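Local structure of glycoside hydrolase, GH17 family (Formosa sp. Hel1_33_131, 6FCG) at residues K72-I77 against L395-N400. The protein probably cleaves laminarin, a beta-1,3-glucan of microalgae, at internal linkages as an endo-laminarinase of glycoside hydrolase family 17. Residues are numbered along the deposited sequence; the frame is centred on the assembly and turned at random.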
# COMPACT_ATOMS: atom_id res chain seq x y z
N LYS A 72 -14.31 -24.72 40.09
CA LYS A 72 -14.10 -24.36 41.49
C LYS A 72 -12.80 -23.61 41.69
O LYS A 72 -12.76 -22.64 42.44
CB LYS A 72 -14.13 -25.59 42.39
CG LYS A 72 -15.51 -26.16 42.60
CD LYS A 72 -15.49 -27.56 43.19
CE LYS A 72 -15.22 -27.54 44.68
NZ LYS A 72 -15.52 -28.89 45.23
N GLU A 73 -11.75 -24.04 41.00
CA GLU A 73 -10.50 -23.29 40.95
C GLU A 73 -10.76 -21.81 40.62
O GLU A 73 -10.33 -20.91 41.34
CB GLU A 73 -9.53 -23.92 39.95
CG GLU A 73 -8.91 -25.24 40.37
CD GLU A 73 -8.04 -25.91 39.30
OE1 GLU A 73 -8.26 -25.70 38.09
OE2 GLU A 73 -7.08 -26.63 39.67
N ASP A 74 -11.54 -21.56 39.56
CA ASP A 74 -11.86 -20.19 39.12
C ASP A 74 -12.65 -19.42 40.14
O ASP A 74 -12.37 -18.26 40.43
CB ASP A 74 -12.63 -20.19 37.79
CG ASP A 74 -11.82 -20.70 36.63
OD1 ASP A 74 -10.61 -20.96 36.82
OD2 ASP A 74 -12.35 -20.89 35.52
N MET A 75 -13.66 -20.08 40.69
CA MET A 75 -14.50 -19.46 41.68
C MET A 75 -13.68 -19.02 42.88
O MET A 75 -13.90 -17.92 43.40
CB MET A 75 -15.62 -20.39 42.14
CG MET A 75 -16.68 -20.76 41.11
SD MET A 75 -17.50 -19.41 40.26
CE MET A 75 -16.50 -19.28 38.76
N LYS A 76 -12.74 -19.86 43.33
CA LYS A 76 -11.91 -19.51 44.48
C LYS A 76 -11.07 -18.28 44.17
O LYS A 76 -11.01 -17.36 44.99
CB LYS A 76 -11.03 -20.67 44.94
CG LYS A 76 -11.79 -21.88 45.50
CD LYS A 76 -10.94 -22.76 46.41
CE LYS A 76 -11.40 -24.21 46.49
NZ LYS A 76 -10.42 -25.20 45.97
N ILE A 77 -10.46 -18.25 42.98
CA ILE A 77 -9.68 -17.10 42.50
C ILE A 77 -10.51 -15.81 42.45
O ILE A 77 -10.06 -14.74 42.91
CB ILE A 77 -9.07 -17.38 41.11
CG1 ILE A 77 -8.00 -18.44 41.20
CG2 ILE A 77 -8.48 -16.11 40.49
CD1 ILE A 77 -7.74 -19.15 39.90
N LEU A 395 -3.65 -20.74 45.90
CA LEU A 395 -4.61 -21.00 44.84
C LEU A 395 -3.90 -21.36 43.58
O LEU A 395 -2.79 -20.92 43.32
CB LEU A 395 -5.50 -19.77 44.63
CG LEU A 395 -6.50 -19.46 45.78
CD1 LEU A 395 -7.32 -18.25 45.32
CD2 LEU A 395 -7.40 -20.60 46.26
N THR A 396 -4.61 -22.10 42.75
CA THR A 396 -4.05 -22.77 41.61
C THR A 396 -5.05 -22.68 40.44
O THR A 396 -6.25 -22.67 40.67
CB THR A 396 -3.74 -24.23 42.07
OG1 THR A 396 -2.34 -24.45 42.06
CG2 THR A 396 -4.45 -25.37 41.25
N ARG A 397 -4.55 -22.59 39.21
CA ARG A 397 -5.37 -22.91 38.02
C ARG A 397 -4.65 -23.94 37.16
O ARG A 397 -3.56 -23.69 36.67
CB ARG A 397 -5.71 -21.64 37.19
CG ARG A 397 -6.91 -21.80 36.24
CD ARG A 397 -7.21 -20.50 35.54
NE ARG A 397 -7.68 -20.48 34.15
CZ ARG A 397 -8.92 -20.52 33.69
NH1 ARG A 397 -9.95 -20.72 34.47
NH2 ARG A 397 -9.15 -20.39 32.40
N GLY A 398 -5.25 -25.12 37.02
CA GLY A 398 -4.72 -26.23 36.20
C GLY A 398 -3.36 -26.73 36.66
O GLY A 398 -2.54 -27.09 35.84
N GLY A 399 -3.10 -26.69 37.96
CA GLY A 399 -1.76 -26.92 38.50
C GLY A 399 -0.82 -25.72 38.67
O GLY A 399 0.13 -25.81 39.44
N ASN A 400 -1.07 -24.59 38.03
CA ASN A 400 -0.17 -23.42 38.13
C ASN A 400 -0.52 -22.46 39.26
O ASN A 400 -1.69 -22.15 39.45
CB ASN A 400 -0.16 -22.65 36.83
CG ASN A 400 0.12 -23.54 35.65
OD1 ASN A 400 0.93 -24.45 35.73
ND2 ASN A 400 -0.56 -23.30 34.55
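In this TIM-barrel enzyme the helix between the first two barrel strands, 50-53 and 83-87, packs against a small beta hairpin late in the chain. The hairpin reverses through a type I' turn from Arg-397 to Asn-400, with Gly-398 and Gly-399 at its corners. Glu-73 points at the hairpin, its chain extended beyond CG. Glu-73 OE1 accepts a hydrogen bond from the backbone N of Gly-398 at 3.2 Å; the bond is nearly straight (166°), and N lies above the carboxylate plane. Arg-58 forms a salt bridge to the same oxygen. An alanine in place of Glu-73 would probably loosen the turn from the helix and cost Arg-58 a partner.

Just before Gly-398 in the chain, Arg-397 bends at chi3 (144°) and brings NH1 to Asp-74 OD1 in a salt bridge, though the place of NH1 is less sure. Arg-58 also forms a salt bridge to Asp-74 OD1, so Asp-74 meets both arginines. Tyr-54 OH hydrogen-bonds Asp-74 OD2, and Phe-353 makes a cation-pi contact with Arg-397. Farther along the helix the contact is apolar: Leu-395 sets CD1 4.2 Å from Ile-77 CG1 and CD2 3.9 Å from Lys-76 CB. Two acids meeting two arginines suggest a charge network that probably keeps both carboxylates ionised and ties the hairpin to the barrel helix.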